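Local atomic coordinates of inositol 2-dehydrogenase (Sinorhizobium meliloti, PDB entry 4HKT), a protein that oxidises myo-inositol to 2-keto-myo-inositol (scyllo-inosose) with NAD+ as the hydride acceptor, the first step of inositol breakdown. Residues 4-9 with 286-291; 15-20 with 274-279; 133-138 with 247-252; 160-165 with 201-206; 179-182 with 187-190. All coordinates share one frame; numbering follows the deposited sequence.

The five contacts show how a two-domain Gfo/Idh/MocA dehydrogenase is joined by local contacts, some of which touch one another. Interactions 1 and 2 have their centres 14 Å apart and touch directly, through Glu-287 with His-18 and Leu-8 with Ala-19; both bring later parts of the chain back onto the Rossmann domain. A bound sodium ion lies about 8 Å from the side chain of Phe-6 in interaction 1. Interactions 3, 4 and 5 belong to the C-terminal domain. Interactions 3 and 5 reach the same sheet, centres 16 Å apart, and meet where Arg-133 approaches Phe-182. Interaction 4 stands apart, its centre 36 Å from that of interaction 3 and 27 Å from that of interaction 5.

Interaction 1: 4-9 with 286-291; sequences VRFGLL and NEIESF. With EDO (1,2-ethanediol), chain V.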
# COMPACT_ATOMS: atom_id res chain seq x y z
N VAL B 4 18.35 36.56 11.03
CA VAL B 4 17.17 36.90 11.85
C VAL B 4 17.41 36.47 13.29
O VAL B 4 17.68 35.28 13.57
CB VAL B 4 15.89 36.25 11.31
CG1 VAL B 4 14.68 36.60 12.16
CG2 VAL B 4 15.64 36.69 9.88
N ARG B 5 17.33 37.43 14.21
CA ARG B 5 17.53 37.15 15.62
C ARG B 5 16.17 36.94 16.30
O ARG B 5 15.31 37.82 16.29
CB ARG B 5 18.33 38.28 16.30
CG ARG B 5 19.78 38.37 15.83
CD ARG B 5 20.58 39.48 16.52
NE ARG B 5 21.02 39.09 17.86
CZ ARG B 5 22.26 38.75 18.18
NH1 ARG B 5 23.22 38.76 17.27
NH2 ARG B 5 22.56 38.41 19.43
N PHE B 6 16.01 35.75 16.89
CA PHE B 6 14.74 35.31 17.46
C PHE B 6 14.75 35.31 18.99
O PHE B 6 15.70 34.86 19.63
CB PHE B 6 14.45 33.86 17.01
CG PHE B 6 13.94 33.74 15.60
CD1 PHE B 6 12.58 33.55 15.35
CD2 PHE B 6 14.81 33.80 14.53
CE1 PHE B 6 12.12 33.44 14.05
CE2 PHE B 6 14.35 33.70 13.23
CZ PHE B 6 13.00 33.50 12.98
N GLY B 7 13.65 35.79 19.55
CA GLY B 7 13.34 35.54 20.94
C GLY B 7 12.23 34.52 20.96
O GLY B 7 11.28 34.66 20.18
N LEU B 8 12.34 33.52 21.83
CA LEU B 8 11.31 32.51 22.03
C LEU B 8 10.62 32.79 23.35
O LEU B 8 11.29 32.96 24.37
CB LEU B 8 11.93 31.10 22.06
CG LEU B 8 11.03 29.92 22.45
CD1 LEU B 8 9.80 29.86 21.57
CD2 LEU B 8 11.79 28.60 22.36
N LEU B 9 9.29 32.83 23.33
CA LEU B 9 8.49 33.01 24.52
C LEU B 9 7.69 31.76 24.74
O LEU B 9 6.82 31.42 23.93
CB LEU B 9 7.54 34.20 24.38
CG LEU B 9 8.12 35.47 23.77
CD1 LEU B 9 7.07 36.56 23.82
CD2 LEU B 9 9.37 35.91 24.50
N ASN B 286 9.88 24.23 7.60
CA ASN B 286 9.43 24.95 6.44
C ASN B 286 8.73 26.25 6.85
O ASN B 286 8.80 27.28 6.16
CB ASN B 286 8.45 24.09 5.63
CG ASN B 286 9.13 22.98 4.85
OD1 ASN B 286 10.35 22.99 4.66
ND2 ASN B 286 8.33 22.01 4.37
N GLU B 287 8.00 26.15 7.96
CA GLU B 287 7.25 27.26 8.51
C GLU B 287 8.16 28.42 8.94
O GLU B 287 7.94 29.56 8.56
CB GLU B 287 6.48 26.71 9.72
CG GLU B 287 5.73 27.66 10.59
CD GLU B 287 5.04 26.90 11.72
OE1 GLU B 287 5.73 26.34 12.58
OE2 GLU B 287 3.81 26.82 11.73
N ILE B 288 9.20 28.09 9.69
CA ILE B 288 10.21 29.08 10.09
C ILE B 288 10.86 29.64 8.82
O ILE B 288 10.99 30.87 8.67
CB ILE B 288 11.26 28.52 11.06
CG1 ILE B 288 10.61 28.10 12.39
CG2 ILE B 288 12.37 29.54 11.34
CD1 ILE B 288 9.88 29.20 13.16
N GLU B 289 11.16 28.76 7.88
CA GLU B 289 11.73 29.20 6.60
C GLU B 289 10.83 30.20 5.91
O GLU B 289 11.28 31.25 5.47
CB GLU B 289 12.03 28.01 5.69
CG GLU B 289 12.67 28.36 4.36
CD GLU B 289 12.81 27.12 3.47
OE1 GLU B 289 13.14 26.03 3.97
OE2 GLU B 289 12.55 27.24 2.26
N SER B 290 9.55 29.89 5.81
CA SER B 290 8.58 30.82 5.20
C SER B 290 8.47 32.14 6.00
O SER B 290 8.30 33.22 5.44
CB SER B 290 7.23 30.14 5.10
OG SER B 290 6.31 31.01 4.53
N PHE B 291 8.58 32.05 7.31
CA PHE B 291 8.46 33.24 8.16
C PHE B 291 9.63 34.19 7.87
O PHE B 291 9.46 35.38 7.66
CB PHE B 291 8.48 32.80 9.62
CG PHE B 291 8.33 33.91 10.60
CD1 PHE B 291 7.30 34.82 10.49
CD2 PHE B 291 9.17 33.99 11.67
CE1 PHE B 291 7.16 35.84 11.41
CE2 PHE B 291 9.04 35.02 12.58
CZ PHE B 291 8.02 35.93 12.46
C1 EDO V . 9.33 26.64 3.07
O1 EDO V . 9.61 27.93 3.58
C2 EDO V . 7.86 26.60 2.74
O2 EDO V . 7.48 25.29 2.34
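Phe-6, on the first strand of the Rossmann fold, and Phe-291, on helix 281-297, meet at their ring carbons in the tight part of this contact. CE1 of Phe-6 comes in the plane of the Phe-291 ring and touches its edge at CE2, 3.8 Å away. The two side chains reach past each other from opposite directions; Phe-291 arrives there because its CG stands anti to the backbone N (chi1 -179°). Ile-288, one turn earlier, adds a looser touch, its CG2 lying 4.3 Å from CZ of Phe-6. All three side chains are buried, with Val-22, Ala-28 and Val-68 packed around Phe-6 and Ala-66 against Phe-291.

The other side of the helix is loose and polar. There the carbonyl O of Asn-286 accepts the backbone N of Ser-290 and also, at 2.8 Å, O1 of an ethanediol that is probably a relic of crystallisation. The side-chain ND2 of Asn-286 is hydrogen-bonded to the carbonyl O of Phe-125. An alanine at Asn-286 would remove that amide and is likely to leave the Phe-125 carbonyl without this donor. Between these two segments, joined by carbon alone, cohesion probably depends on shape and exclusion of water rather than on directed bonds.

Interaction 2: 15-20 with 274-279; sequences GKVHAK and DFFMTR
Val-17 packs against Phe-276 and Met-277, where the first helix of the Rossmann fold lies beside the short helix 276-279. Helix 13-24 follows strand 4-9, and a GxGxxG-type pattern, consistent with the dinucleotide-binding element of such folds, runs from the turn between them into the helix, where Gly-15 is its last glycine.

The apolar contacts between the helices all pass through one methyl group. CG2 of Val-17 lies 4.2 Å from CG of Met-277 and equally close to the CA of that residue. The same methyl stands near the plane of the Phe-276 ring, at its edge, 4.3 Å from CE1. It is brought there by chi1 of 162°, which turns CG1 anti to the backbone N and CG2 anti to the carbonyl carbon. Tyr-284 of helix 281-297 touches both Val-17 and Phe-276, joining a third helix to the patch.

Aromatic contacts also occur within residues 274-279. CD2 of Phe-276 sits over the centre of the Phe-275 ring, and Phe-275 itself is at the N-cap position of helix 276-279. Tyr-236 meets Phe-275 edge-to-face.

Polar bonds lie outside the apolar patch. His-18 NE2 is hydrogen-bonded to Glu-93, and Arg-279 forms a salt bridge with Asp-126, tying each segment to other parts of the chain.

Residue Met-277 is modelled as selenomethionine, and its SE lies 3.5 Å above one face of the Phe-276 ring, displaced from the ring centre: a Met-aromatic contact in its selenium form.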
# COMPACT_ATOMS: atom_id res chain seq x y z
N GLY B 15 7.10 25.05 22.47
CA GLY B 15 8.30 25.88 22.48
C GLY B 15 9.56 25.14 22.07
O GLY B 15 10.41 25.69 21.36
N LYS B 16 9.70 23.91 22.54
CA LYS B 16 10.89 23.10 22.23
C LYS B 16 10.97 22.80 20.73
O LYS B 16 12.04 22.81 20.14
CB LYS B 16 10.88 21.78 23.01
CG LYS B 16 11.10 21.92 24.51
CD LYS B 16 11.19 20.55 25.20
CE LYS B 16 11.75 20.63 26.61
NZ LYS B 16 10.70 20.52 27.66
N VAL B 17 9.82 22.58 20.11
CA VAL B 17 9.76 22.22 18.71
C VAL B 17 10.21 23.40 17.85
O VAL B 17 10.94 23.23 16.86
CB VAL B 17 8.33 21.79 18.32
CG1 VAL B 17 8.14 21.83 16.83
CG2 VAL B 17 8.02 20.39 18.87
N HIS B 18 9.77 24.61 18.22
CA HIS B 18 10.22 25.83 17.53
C HIS B 18 11.68 26.18 17.79
O HIS B 18 12.37 26.66 16.91
CB HIS B 18 9.33 27.00 17.88
CG HIS B 18 7.96 26.88 17.30
ND1 HIS B 18 7.74 26.92 15.94
CD2 HIS B 18 6.77 26.64 17.88
CE1 HIS B 18 6.45 26.76 15.71
NE2 HIS B 18 5.84 26.58 16.87
N ALA B 19 12.15 25.94 19.01
CA ALA B 19 13.56 26.09 19.31
C ALA B 19 14.38 25.27 18.32
O ALA B 19 15.34 25.78 17.69
CB ALA B 19 13.82 25.62 20.74
N LYS B 20 13.99 24.00 18.16
CA LYS B 20 14.67 23.09 17.23
C LYS B 20 14.62 23.63 15.80
O LYS B 20 15.62 23.58 15.09
CB LYS B 20 14.05 21.69 17.26
CG LYS B 20 14.63 20.74 16.21
CD LYS B 20 14.25 19.28 16.43
CE LYS B 20 15.23 18.38 15.67
NZ LYS B 20 14.82 16.95 15.59
N ASP B 274 3.58 9.32 17.42
CA ASP B 274 2.86 9.58 18.65
C ASP B 274 2.07 10.86 18.51
O ASP B 274 0.84 10.82 18.63
CB ASP B 274 3.77 9.69 19.87
CG ASP B 274 4.42 8.36 20.23
OD1 ASP B 274 3.82 7.31 19.93
OD2 ASP B 274 5.53 8.37 20.78
N PHE B 275 2.75 11.98 18.24
CA PHE B 275 2.04 13.28 18.20
C PHE B 275 2.74 14.29 17.26
O PHE B 275 3.52 13.89 16.39
CB PHE B 275 1.84 13.82 19.63
CG PHE B 275 0.57 14.66 19.84
CD1 PHE B 275 -0.42 14.81 18.85
CD2 PHE B 275 0.38 15.30 21.06
CE1 PHE B 275 -1.56 15.59 19.09
CE2 PHE B 275 -0.76 16.07 21.30
CZ PHE B 275 -1.72 16.22 20.32
N PHE B 276 2.43 15.57 17.40
CA PHE B 276 2.90 16.56 16.44
C PHE B 276 4.42 16.72 16.48
O PHE B 276 5.03 17.07 15.46
CB PHE B 276 2.20 17.91 16.68
CG PHE B 276 2.44 18.50 18.04
CD1 PHE B 276 3.68 19.07 18.37
CD2 PHE B 276 1.43 18.47 19.02
CE1 PHE B 276 3.90 19.59 19.64
CE2 PHE B 276 1.65 19.00 20.29
CZ PHE B 276 2.88 19.56 20.59
N MSE B 277 5.03 16.42 17.63
CA MSE B 277 6.46 16.60 17.85
C MSE B 277 7.24 15.95 16.75
O MSE B 277 8.14 16.57 16.20
CB MSE B 277 6.95 16.05 19.20
CG MSE B 277 6.39 16.81 20.42
SE MSE B 277 4.53 16.31 20.89
CE MSE B 277 4.86 14.44 21.47
N THR B 278 6.95 14.69 16.43
CA THR B 278 7.70 14.05 15.36
C THR B 278 6.97 14.03 14.04
O THR B 278 7.62 13.98 13.02
CB THR B 278 8.19 12.63 15.68
OG1 THR B 278 7.11 11.82 16.11
CG2 THR B 278 9.32 12.65 16.73
N ARG B 279 5.64 14.06 14.03
CA ARG B 279 4.92 14.03 12.74
C ARG B 279 5.27 15.26 11.90
O ARG B 279 5.43 15.15 10.66
CB ARG B 279 3.36 13.93 12.92
CG ARG B 279 2.56 14.28 11.65
CD ARG B 279 2.63 13.20 10.57
NE ARG B 279 1.90 13.48 9.33
CZ ARG B 279 2.30 14.30 8.36
NH1 ARG B 279 3.45 14.95 8.46
NH2 ARG B 279 1.56 14.47 7.27

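Interaction 3: 133-138 with 247-252; sequences RKAIDD and GAVAAE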
# COMPACT_ATOMS: atom_id res chain seq x y z
N ARG B 133 -1.88 20.25 -2.17
CA ARG B 133 -2.31 21.55 -2.63
C ARG B 133 -1.70 21.93 -4.03
O ARG B 133 -2.41 22.46 -4.91
CB ARG B 133 -1.97 22.58 -1.58
CG ARG B 133 -2.22 24.00 -2.01
CD ARG B 133 -3.70 24.29 -2.00
NE ARG B 133 -4.15 24.88 -3.24
CZ ARG B 133 -5.43 24.90 -3.66
NH1 ARG B 133 -6.42 24.41 -2.92
NH2 ARG B 133 -5.71 25.45 -4.84
N LYS B 134 -0.42 21.66 -4.20
CA LYS B 134 0.28 21.89 -5.47
C LYS B 134 -0.35 21.08 -6.63
O LYS B 134 -0.51 21.57 -7.76
CB LYS B 134 1.77 21.56 -5.30
CG LYS B 134 2.58 21.64 -6.60
CD LYS B 134 4.10 21.67 -6.38
CE LYS B 134 4.78 22.55 -7.43
NZ LYS B 134 4.48 22.08 -8.82
N ALA B 135 -0.72 19.84 -6.35
CA ALA B 135 -1.39 19.03 -7.35
C ALA B 135 -2.71 19.66 -7.75
O ALA B 135 -3.04 19.69 -8.94
CB ALA B 135 -1.59 17.61 -6.85
N ILE B 136 -3.44 20.21 -6.77
CA ILE B 136 -4.68 20.90 -7.05
C ILE B 136 -4.43 22.20 -7.85
O ILE B 136 -5.12 22.47 -8.83
CB ILE B 136 -5.47 21.26 -5.75
CG1 ILE B 136 -5.86 19.99 -4.97
CG2 ILE B 136 -6.69 22.05 -6.15
CD1 ILE B 136 -6.35 20.23 -3.54
N ASP B 137 -3.46 22.97 -7.42
CA ASP B 137 -2.98 24.16 -8.15
C ASP B 137 -2.55 23.86 -9.59
O ASP B 137 -2.84 24.62 -10.50
CB ASP B 137 -1.75 24.75 -7.44
CG ASP B 137 -2.09 25.47 -6.16
OD1 ASP B 137 -3.28 25.72 -5.88
OD2 ASP B 137 -1.14 25.80 -5.44
N ASP B 138 -1.85 22.75 -9.77
CA ASP B 138 -1.46 22.30 -11.10
C ASP B 138 -2.60 21.74 -11.97
O ASP B 138 -2.36 21.39 -13.12
CB ASP B 138 -0.30 21.32 -11.01
CG ASP B 138 0.96 21.99 -10.54
OD1 ASP B 138 1.04 23.22 -10.63
OD2 ASP B 138 1.85 21.31 -10.03
N GLY B 247 -10.18 13.95 -11.02
CA GLY B 247 -9.62 12.89 -10.25
C GLY B 247 -9.63 13.18 -8.76
O GLY B 247 -10.33 14.08 -8.34
N ALA B 248 -8.84 12.45 -7.99
CA ALA B 248 -8.74 12.68 -6.56
C ALA B 248 -7.28 12.68 -6.16
O ALA B 248 -6.44 12.07 -6.83
CB ALA B 248 -9.53 11.64 -5.74
N VAL B 249 -6.99 13.36 -5.06
CA VAL B 249 -5.66 13.40 -4.49
C VAL B 249 -5.76 13.28 -2.97
O VAL B 249 -6.67 13.86 -2.34
CB VAL B 249 -4.89 14.66 -4.90
CG1 VAL B 249 -5.62 15.93 -4.53
CG2 VAL B 249 -3.47 14.65 -4.33
N ALA B 250 -4.85 12.52 -2.39
CA ALA B 250 -4.86 12.24 -0.95
C ALA B 250 -3.43 12.20 -0.44
O ALA B 250 -2.51 11.91 -1.21
CB ALA B 250 -5.58 10.95 -0.65
N ALA B 251 -3.24 12.55 0.84
CA ALA B 251 -1.99 12.31 1.52
C ALA B 251 -2.27 11.26 2.56
O ALA B 251 -3.18 11.42 3.38
CB ALA B 251 -1.44 13.55 2.17
N GLU B 252 -1.49 10.19 2.49
CA GLU B 252 -1.55 9.09 3.45
C GLU B 252 -0.90 9.49 4.78
O GLU B 252 -0.15 10.49 4.87
CB GLU B 252 -0.86 7.83 2.87
CG GLU B 252 0.67 7.96 2.84
CD GLU B 252 1.37 6.95 1.92
OE1 GLU B 252 0.92 6.74 0.77
OE2 GLU B 252 2.44 6.43 2.34
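Val-249 reaches across to Ala-135 and Ile-136 of helix 127-137, and it alone carries the second segment's side of the contact. Before it, Ala-248 packs on Tyr-234 of one neighbouring subunit. At Val-249 the two methyls divide the work. CG2, anti to the backbone N, touches CB of Ala-135 at 4.3 Å, whereas CG1, which stands between backbone N and carbonyl carbon (chi1 57°), meets CG1 of Ile-136 at 4.1 Å. The isoleucine and valine side chains cross at about a right angle.

Strand 248-251 is an edge strand, within this chain, of the mixed sheet in the C-terminal domain, and the helix packs on a face of that sheet. The strand's backbone pairs with strand 237-244 on one side; residues 248 to 251 also form an antiparallel ladder with a strand of a different neighbouring subunit, continuing the sheet across the interface. Beyond Ala-250, Ala-251 touches Phe-129 and Val-132 of the same helix, and Glu-252 packs on Ser-258 of that same second neighbour. On the helix, meanwhile, Arg-133 grips OD1 of Asp-137 side-on, NH2 at 2.7 Å and nearly in line with the C-O bond, NE at 2.9 Å from above the carboxylate plane; OD1 lies within about 11° of the guanidinium plane.

Interaction 4: 160-165 with 201-206; sequences DYIKRS and KAIGDA. With EDO (1,2-ethanediol), chain Y.
No flat group lies between Ile-162 and Ile-203 or Ala-206, where the two segments touch; the planar groups sit to the side. The guanidinium of Arg-164 has CA of Tyr-161 near one face, displaced from the centre of the group, though Arg-164 is modelled in two conformers and this placement is therefore doubtful. The Tyr-161 ring carries its hydroxyl to Asp-171.

The contact proper is aliphatic. Ile-162 uses both branches: CD1 reaches CG1 of Ile-203 at 3.9 Å, and CG2 meets CB of Ala-206 at 4.0 Å. With CG1 anti to the carbonyl carbon (chi1 -73°), the isoleucine spreads these branches toward different partners, and its side chain crosses that of Ile-203 at about a right angle. Lys-163 comes alongside, its CE 4.2 Å from CB of Ala-206.

Polar bonds lie within each segment. Ile-162 O accepts from both the backbone N and the OG of Ser-165, the hydroxyl approaching at 2.6 Å in the carbonyl plane, on a lone pair. Lys-201 NZ and Asp-205 OD1 form a salt bridge one helical turn apart. Separately, an ethanediol, probably carried over from crystallisation, gives a hydrogen bond from O2 to Ala-206 O at 2.7 Å.

Helix 159-163 packs on helix 201-205 and the residue that follows it, Ala-206: plain packing between two short connecting helices of the C-terminal domain.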
# COMPACT_ATOMS: atom_id res chain seq x y z
N ASP B 160 -7.73 20.01 33.21
CA ASP B 160 -7.32 21.41 33.48
C ASP B 160 -7.01 22.15 32.14
O ASP B 160 -7.38 23.32 31.94
CB ASP B 160 -6.13 21.49 34.46
CG ASP B 160 -4.91 20.68 33.98
OD1 ASP B 160 -4.99 20.04 32.92
OD2 ASP B 160 -3.88 20.65 34.70
N TYR B 161 -6.41 21.44 31.20
CA TYR B 161 -6.17 21.99 29.87
C TYR B 161 -7.51 22.18 29.12
O TYR B 161 -7.76 23.23 28.55
CB TYR B 161 -5.25 21.06 29.06
CG TYR B 161 -5.01 21.63 27.70
CD1 TYR B 161 -3.88 22.43 27.43
CD2 TYR B 161 -5.95 21.45 26.67
CE1 TYR B 161 -3.69 23.02 26.18
CE2 TYR B 161 -5.75 21.99 25.42
CZ TYR B 161 -4.64 22.78 25.17
OH TYR B 161 -4.48 23.33 23.93
N ILE B 162 -8.35 21.15 29.13
CA ILE B 162 -9.68 21.27 28.50
C ILE B 162 -10.43 22.53 28.90
O ILE B 162 -10.89 23.28 28.03
CB ILE B 162 -10.49 20.01 28.74
CG1 ILE B 162 -9.89 18.90 27.86
CG2 ILE B 162 -11.97 20.26 28.41
CD1 ILE B 162 -10.31 17.53 28.23
N LYS B 163 -10.53 22.77 30.20
CA LYS B 163 -11.25 23.94 30.72
C LYS B 163 -10.74 25.27 30.23
O LYS B 163 -11.49 26.21 30.18
CB LYS B 163 -11.28 23.95 32.26
CG LYS B 163 -12.31 22.97 32.78
CD LYS B 163 -12.23 22.76 34.28
CE LYS B 163 -13.41 21.90 34.73
NZ LYS B 163 -13.20 21.28 36.07
N ARG B 164 -9.48 25.38 29.83
CA ARG B 164 -9.00 26.67 29.32
C ARG B 164 -8.78 26.67 27.80
O ARG B 164 -8.19 27.60 27.25
CB ARG B 164 -7.72 27.10 30.06
CG ARG B 164 -6.53 26.19 29.89
CD ARG B 164 -5.35 26.71 30.71
NE ARG B 164 -4.60 25.61 31.26
CZ ARG B 164 -3.57 25.03 30.67
NH1 ARG B 164 -3.14 25.47 29.50
NH2 ARG B 164 -2.98 24.00 31.25
N SER B 165 -9.29 25.64 27.12
CA SER B 165 -8.93 25.38 25.71
C SER B 165 -9.92 25.97 24.71
O SER B 165 -9.63 25.99 23.51
CB SER B 165 -8.81 23.88 25.46
OG SER B 165 -10.09 23.22 25.51
N LYS B 201 -15.89 10.33 30.16
CA LYS B 201 -17.00 11.11 30.70
C LYS B 201 -16.49 12.35 31.38
O LYS B 201 -17.18 13.35 31.44
CB LYS B 201 -17.82 10.26 31.69
CG LYS B 201 -18.94 11.02 32.45
CD LYS B 201 -19.46 10.18 33.61
CE LYS B 201 -19.90 11.02 34.81
NZ LYS B 201 -21.16 11.77 34.54
N ALA B 202 -15.27 12.31 31.87
CA ALA B 202 -14.68 13.51 32.48
C ALA B 202 -14.55 14.68 31.52
O ALA B 202 -14.55 15.83 31.93
CB ALA B 202 -13.31 13.19 33.11
N ILE B 203 -14.43 14.40 30.22
CA ILE B 203 -14.42 15.47 29.21
C ILE B 203 -15.78 16.14 29.14
O ILE B 203 -15.89 17.38 29.16
CB ILE B 203 -14.00 14.92 27.82
CG1 ILE B 203 -12.57 14.37 27.92
CG2 ILE B 203 -14.05 16.01 26.75
CD1 ILE B 203 -12.09 13.59 26.71
N GLY B 204 -16.82 15.31 29.07
CA GLY B 204 -18.20 15.81 29.14
C GLY B 204 -18.51 16.59 30.39
O GLY B 204 -19.14 17.65 30.35
N ASP B 205 -18.07 16.08 31.53
CA ASP B 205 -18.28 16.79 32.80
C ASP B 205 -17.61 18.16 32.77
O ASP B 205 -18.11 19.12 33.36
CB ASP B 205 -17.75 15.97 34.00
CG ASP B 205 -18.53 14.67 34.23
OD1 ASP B 205 -19.71 14.56 33.78
OD2 ASP B 205 -17.95 13.76 34.86
N ALA B 206 -16.48 18.26 32.07
CA ALA B 206 -15.81 19.56 31.92
C ALA B 206 -16.50 20.49 30.90
O ALA B 206 -16.04 21.59 30.68
CB ALA B 206 -14.35 19.34 31.52
C1 EDO Y . -14.32 23.64 26.81
O1 EDO Y . -14.89 24.92 26.52
C2 EDO Y . -14.25 23.50 28.32
O2 EDO Y . -15.56 23.49 28.87

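Interaction 5: 179-182 with 187-190; sequences MARF and EPVS
Arg-181 NH2 and Glu-187 OE2 lie 2.7 Å apart, the shorter arm of a two-nitrogen, side-on salt bridge. It spans the turn by which helix 168-184 passes into strand 188-196 of the C-terminal domain's mixed sheet. The second arm runs from NE to OE1 at 3.0 Å and is almost straight, with an N-H...O angle of 177°. Guanidinium and carboxylate planes are 21° apart, nearly coplanar, and the carboxylate lies at the edge of the guanidinium. OE2 is approached through its syn lone pair; OE1 is met on the syn side too, with the donor tilted slightly from the carboxylate plane. The glutamate chain folds at chi2 (-61°), which brings its carboxylate back toward the helix.

NH1 of Arg-181 makes a further salt bridge with Asp-307, so two acids share the one cation, an arrangement that would probably stabilise its charge. A leucine in place of Arg-181 would probably leave both Glu-187 and Asp-307 without this cationic partner. Past the turn, a classic beta bulge sets Val-189 and Ser-190 opposite Gln-217. Beneath the charged end, the aliphatic stem of Arg-181 crosses Pro-188 at about a right angle, CG lying 3.8 Å from the proline CD.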
# COMPACT_ATOMS: atom_id res chain seq x y z
N MSE B 179 -7.19 23.81 7.33
CA MSE B 179 -6.92 22.87 6.23
C MSE B 179 -8.02 22.87 5.19
O MSE B 179 -7.77 22.90 3.99
CB MSE B 179 -6.65 21.50 6.83
CG MSE B 179 -6.31 20.40 5.82
SE MSE B 179 -4.68 20.83 4.78
CE MSE B 179 -3.43 20.79 6.29
N ALA B 180 -9.27 22.88 5.63
CA ALA B 180 -10.37 22.96 4.71
C ALA B 180 -10.35 24.19 3.85
O ALA B 180 -10.52 24.11 2.63
CB ALA B 180 -11.72 22.82 5.45
N ARG B 181 -10.07 25.34 4.45
CA ARG B 181 -9.95 26.58 3.67
C ARG B 181 -8.75 26.49 2.68
O ARG B 181 -8.85 26.95 1.52
CB ARG B 181 -9.78 27.80 4.60
CG ARG B 181 -11.06 28.19 5.33
CD ARG B 181 -10.85 29.39 6.24
NE ARG B 181 -10.61 30.57 5.46
CZ ARG B 181 -9.44 31.18 5.27
NH1 ARG B 181 -8.30 30.79 5.84
NH2 ARG B 181 -9.43 32.23 4.47
N PHE B 182 -7.66 25.91 3.14
CA PHE B 182 -6.45 25.71 2.33
C PHE B 182 -6.72 24.82 1.08
O PHE B 182 -6.16 25.07 0.01
CB PHE B 182 -5.39 25.09 3.21
CG PHE B 182 -4.03 24.93 2.60
CD1 PHE B 182 -3.30 26.02 2.19
CD2 PHE B 182 -3.43 23.67 2.55
CE1 PHE B 182 -2.02 25.86 1.66
CE2 PHE B 182 -2.14 23.51 2.03
CZ PHE B 182 -1.44 24.61 1.60
N GLU B 187 -14.06 30.19 0.33
CA GLU B 187 -14.51 30.29 1.70
C GLU B 187 -15.72 29.40 1.96
O GLU B 187 -16.73 29.52 1.26
CB GLU B 187 -14.90 31.73 2.04
CG GLU B 187 -13.76 32.73 2.08
CD GLU B 187 -12.72 32.39 3.14
OE1 GLU B 187 -13.07 31.69 4.13
OE2 GLU B 187 -11.57 32.82 2.96
N PRO B 188 -15.68 28.58 3.03
CA PRO B 188 -16.95 28.09 3.58
C PRO B 188 -17.91 29.19 4.02
O PRO B 188 -17.48 30.15 4.71
CB PRO B 188 -16.51 27.28 4.82
CG PRO B 188 -15.08 26.94 4.57
CD PRO B 188 -14.52 28.06 3.75
N VAL B 189 -19.19 29.02 3.73
CA VAL B 189 -20.24 29.95 4.07
C VAL B 189 -21.25 29.39 5.08
O VAL B 189 -22.08 30.15 5.61
CB VAL B 189 -21.00 30.47 2.83
CG1 VAL B 189 -20.02 31.19 1.90
CG2 VAL B 189 -21.80 29.38 2.09
N SER B 190 -21.15 28.07 5.34
CA SER B 190 -22.02 27.35 6.22
C SER B 190 -21.28 26.21 6.93
O SER B 190 -20.39 25.56 6.38
CB SER B 190 -23.25 26.80 5.48
OG SER B 190 -22.90 25.71 4.65